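Side-chain contacts in epoxyqueuosine reductase (Streptococcus thermophilus, PDB 5D6S), which belongs to the QueG family of reductases and holds cobalamin together with two 4Fe-4S clusters in one chain: residues K59-G64 and E79-P84; S224-I227 and T231-A234. One frame throughout, in Å; residues are numbered along the deposited sequence.

Contact 1 (K59-G64 and E79-P84); sequences KSLRLG and EERIYP
Arg62 and Glu79 form a salt bridge across the gap between helix 55-67 and the short helix 78-82, two helices that pack together on the cobalamin-bearing side of the fold. NH1 of Arg62 donates to OE2 of Glu79 over 3.2 Å. The carboxylate oxygen lies close to the guanidinium plane, so the arginine offers its edge. The carboxylate, though, is met from above, with NH1 56° out of its plane, and the two flat groups are turned 48° against each other. Arg62 reaches over with an extended chain from CG to NE, whereas Glu79, whose CB points away from helix 55-67, folds back through a bend at chi2 (76°). The guanidinium has a second and stronger partner in Glu58, one turn earlier on its own helix, whose OE1 takes NE; with carboxylates of both helices around it, the group is probably restricted in its swing.

Deeper in, the contact becomes apolar. CD1 of Leu61 rests 4.0 Å from CG of Arg81, so it is the aliphatic part of the arginine that packs on the leucine. Bends at chi2 and chi3 then carry the charged end of Arg81 past Leu61 to cobalamin, where NH1 hydrogen-bonds the ligand and NH2 the carbonyl of Ala160. Leu61 also belongs to the cobalamin pocket, which places both packing partners in its wall. On the second helix, the carbonyl O of Glu79 accepts from two backbone amides, Tyr83 N at 3.1 Å and Ile82 N at 3.2 Å.

Contact 2 (S224-I227 and T231-A234); sequences SCLI and TMNA. With SF4 (iron/sulfur cluster), chain G.
With CG anti to the backbone N (chi1 170°), the side chain of Met232 runs straight until chi3 bends it (-89°), and this carries CE to within 4.0 Å of SG of Cys225, beside the iron/sulfur cluster. The cysteine turns SG between its own N and carbonyl carbon, toward the cluster. There SG of Cys225 lies nearest to the sulfide S2, while FE4 is 3.5 Å from SG, too far for a normal iron-thiolate bond, so the cysteine sits next to the cluster without ligating that iron. CE of Met232 reaches S2 of the cluster at 3.6 Å and touches CD2 of Leu226, while CG of Leu226 is 3.8 Å from the same sulfide.

The backbones behind them run antiparallel across a short turn of the 4Fe-4S double cluster binding domain, and Leu226 and Met232 make a single beta bridge as a non-hydrogen-bonded pair. Two bonds flank it: Asn233 N to Cys225 O, 3.0 Å long, and Ile227 N to Thr231 O, 2.8 Å long. Met232 also touches cobalamin, so this one side chain lies against both cobalamin and this iron/sulfur cluster. Nearer the turn, CD1 of Ile227 packs on CG2 of Thr231 at 3.6 Å, with Arg69 touching both residues.

How the contacts relate
Contact 1 comes first along the chain and closes well before contact 2 opens. Their centres lie 18 Å apart, and their nearest atoms are about 5 Å from each other without touching. They share no helix or strand: contact 1 joins helices 55-67 and 78-82, while contact 2 sits in the loop between helices 216-220 and 238-243. What they have in common is cobalamin, since both supply residues to its pocket. Arg69, from the loop between the two helices of contact 1, hydrogen-bonds the carbonyl of Met232 and so ties the two regions together. The pocket is thus built from distant parts of the sequence, with one iron/sulfur cluster bordering it at contact 2.

Contact 1 (K59-G64 and E79-P84)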
# COMPACT_ATOMS: atom_id res chain seq x y z
N LYS A 59 -22.95 -9.21 -1.52
CA LYS A 59 -23.74 -8.00 -1.46
C LYS A 59 -22.84 -6.75 -1.62
O LYS A 59 -23.01 -5.96 -2.56
CB LYS A 59 -24.54 -8.02 -0.14
CG LYS A 59 -25.05 -6.69 0.41
CD LYS A 59 -26.03 -5.98 -0.53
CE LYS A 59 -26.31 -4.57 -0.04
NZ LYS A 59 -26.68 -3.67 -1.16
N SER A 60 -21.87 -6.62 -0.71
CA SER A 60 -21.07 -5.39 -0.60
C SER A 60 -19.92 -5.29 -1.63
O SER A 60 -19.55 -4.19 -2.03
CB SER A 60 -20.52 -5.24 0.83
OG SER A 60 -19.45 -6.13 1.05
N LEU A 61 -19.35 -6.42 -2.01
CA LEU A 61 -18.37 -6.45 -3.09
C LEU A 61 -18.99 -5.88 -4.35
O LEU A 61 -18.41 -4.99 -4.99
CB LEU A 61 -17.88 -7.87 -3.38
CG LEU A 61 -16.99 -8.55 -2.33
CD1 LEU A 61 -16.36 -9.82 -2.90
CD2 LEU A 61 -15.87 -7.63 -1.86
N ARG A 62 -20.17 -6.38 -4.67
CA ARG A 62 -20.93 -5.92 -5.85
C ARG A 62 -21.37 -4.48 -5.74
O ARG A 62 -21.45 -3.79 -6.76
CB ARG A 62 -22.19 -6.75 -6.03
CG ARG A 62 -21.93 -8.16 -6.51
CD ARG A 62 -23.13 -8.72 -7.25
NE ARG A 62 -23.01 -10.17 -7.39
CZ ARG A 62 -22.22 -10.78 -8.27
NH1 ARG A 62 -22.18 -12.11 -8.30
NH2 ARG A 62 -21.47 -10.08 -9.11
N LEU A 63 -21.66 -4.04 -4.53
CA LEU A 63 -22.07 -2.67 -4.32
C LEU A 63 -20.89 -1.69 -4.49
O LEU A 63 -21.07 -0.57 -4.98
CB LEU A 63 -22.71 -2.50 -2.94
CG LEU A 63 -23.42 -1.15 -2.72
CD1 LEU A 63 -24.63 -0.98 -3.64
CD2 LEU A 63 -23.81 -0.97 -1.26
N GLY A 64 -19.70 -2.12 -4.08
CA GLY A 64 -18.46 -1.34 -4.29
C GLY A 64 -18.23 -1.05 -5.76
O GLY A 64 -18.08 0.11 -6.17
N GLU A 79 -17.34 -13.98 -8.54
CA GLU A 79 -17.53 -15.40 -8.18
C GLU A 79 -16.25 -16.02 -7.68
O GLU A 79 -16.25 -16.66 -6.62
CB GLU A 79 -18.04 -16.21 -9.36
CG GLU A 79 -19.54 -16.13 -9.58
CD GLU A 79 -19.98 -14.82 -10.22
OE1 GLU A 79 -19.12 -14.06 -10.73
OE2 GLU A 79 -21.21 -14.54 -10.20
N GLU A 80 -15.15 -15.83 -8.41
CA GLU A 80 -13.84 -16.39 -8.00
C GLU A 80 -13.38 -15.86 -6.62
O GLU A 80 -12.50 -16.44 -5.96
CB GLU A 80 -12.76 -16.13 -9.07
CG GLU A 80 -12.78 -17.15 -10.20
CD GLU A 80 -11.86 -16.84 -11.38
OE1 GLU A 80 -11.95 -17.58 -12.38
OE2 GLU A 80 -11.06 -15.87 -11.34
N ARG A 81 -13.99 -14.76 -6.22
CA ARG A 81 -13.65 -14.07 -5.00
C ARG A 81 -14.27 -14.69 -3.74
O ARG A 81 -13.66 -14.67 -2.66
CB ARG A 81 -14.14 -12.64 -5.12
CG ARG A 81 -13.19 -11.66 -4.50
CD ARG A 81 -12.39 -10.90 -5.52
NE ARG A 81 -12.29 -9.55 -5.01
CZ ARG A 81 -11.46 -9.14 -4.05
NH1 ARG A 81 -11.54 -7.88 -3.65
NH2 ARG A 81 -10.56 -9.94 -3.52
N ILE A 82 -15.46 -15.25 -3.89
CA ILE A 82 -16.25 -15.80 -2.77
C ILE A 82 -16.33 -17.34 -2.74
O ILE A 82 -16.61 -17.92 -1.69
CB ILE A 82 -17.70 -15.26 -2.76
CG1 ILE A 82 -18.18 -14.96 -4.17
CG2 ILE A 82 -17.79 -14.00 -1.93
CD1 ILE A 82 -19.68 -14.91 -4.27
N TYR A 83 -16.08 -18.01 -3.87
CA TYR A 83 -16.19 -19.46 -3.96
C TYR A 83 -14.81 -20.10 -4.11
O TYR A 83 -14.35 -20.32 -5.24
CB TYR A 83 -17.09 -19.87 -5.14
CG TYR A 83 -18.51 -19.31 -5.09
CD1 TYR A 83 -19.27 -19.42 -3.92
CD2 TYR A 83 -19.08 -18.69 -6.19
CE1 TYR A 83 -20.56 -18.91 -3.85
CE2 TYR A 83 -20.37 -18.17 -6.13
CZ TYR A 83 -21.11 -18.29 -4.96
OH TYR A 83 -22.38 -17.76 -4.88
N PRO A 84 -14.17 -20.46 -2.99
CA PRO A 84 -12.81 -21.04 -3.01
C PRO A 84 -12.62 -22.25 -3.91
O PRO A 84 -11.50 -22.51 -4.37
CB PRO A 84 -12.57 -21.44 -1.56
CG PRO A 84 -13.40 -20.53 -0.78
CD PRO A 84 -14.64 -20.28 -1.61

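Contact 2 (S224-I227 and T231-A234)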
# COMPACT_ATOMS: atom_id res chain seq x y z
N SER A 224 -11.44 11.31 4.52
CA SER A 224 -12.71 10.73 4.99
C SER A 224 -13.22 9.66 4.03
O SER A 224 -14.42 9.55 3.79
CB SER A 224 -13.82 11.78 5.17
OG SER A 224 -13.45 12.76 6.10
N CYS A 225 -12.32 8.83 3.51
CA CYS A 225 -12.75 7.77 2.56
C CYS A 225 -13.48 6.60 3.29
O CYS A 225 -14.41 5.99 2.73
CB CYS A 225 -11.59 7.24 1.70
SG CYS A 225 -10.27 6.35 2.61
N LEU A 226 -13.04 6.32 4.52
CA LEU A 226 -13.60 5.21 5.32
C LEU A 226 -15.07 5.46 5.64
O LEU A 226 -15.42 6.55 6.08
CB LEU A 226 -12.81 5.06 6.61
CG LEU A 226 -11.37 4.61 6.40
CD1 LEU A 226 -10.49 4.90 7.61
CD2 LEU A 226 -11.30 3.13 6.06
N ILE A 227 -15.92 4.47 5.42
CA ILE A 227 -17.37 4.68 5.47
C ILE A 227 -17.95 4.42 6.87
O ILE A 227 -18.98 5.01 7.22
CB ILE A 227 -18.12 3.85 4.42
CG1 ILE A 227 -17.70 4.34 3.03
CG2 ILE A 227 -19.63 3.94 4.61
CD1 ILE A 227 -18.47 3.74 1.86
N THR A 231 -15.49 -0.48 5.40
CA THR A 231 -15.70 -0.32 3.97
C THR A 231 -15.30 1.10 3.59
O THR A 231 -15.12 1.95 4.47
CB THR A 231 -17.16 -0.70 3.65
OG1 THR A 231 -17.13 -1.87 2.83
CG2 THR A 231 -17.98 0.40 2.97
N MET A 232 -15.13 1.35 2.30
CA MET A 232 -14.30 2.48 1.84
C MET A 232 -14.69 3.03 0.48
O MET A 232 -15.12 2.27 -0.38
CB MET A 232 -12.86 1.97 1.80
CG MET A 232 -11.85 2.87 1.14
SD MET A 232 -10.29 2.00 0.98
CE MET A 232 -9.48 2.38 2.53
N ASN A 233 -14.56 4.34 0.27
CA ASN A 233 -14.42 4.87 -1.12
C ASN A 233 -12.94 4.89 -1.55
O ASN A 233 -12.26 5.87 -1.34
CB ASN A 233 -15.00 6.26 -1.28
CG ASN A 233 -14.99 6.71 -2.74
OD1 ASN A 233 -15.59 7.72 -3.09
ND2 ASN A 233 -14.39 5.92 -3.59
N ALA A 234 -12.45 3.78 -2.11
CA ALA A 234 -11.00 3.56 -2.25
C ALA A 234 -10.34 4.54 -3.22
O ALA A 234 -9.16 4.86 -3.13
CB ALA A 234 -10.75 2.13 -2.70
FE1 SF4 G . -6.57 5.51 3.15
FE2 SF4 G . -5.10 7.00 4.65
FE3 SF4 G . -6.40 4.99 5.68
FE4 SF4 G . -7.69 7.08 4.92
S1 SF4 G . -6.25 6.96 6.42
S2 SF4 G . -8.14 5.09 4.50
S3 SF4 G . -6.47 7.63 3.23
S4 SF4 G . -4.86 4.92 4.25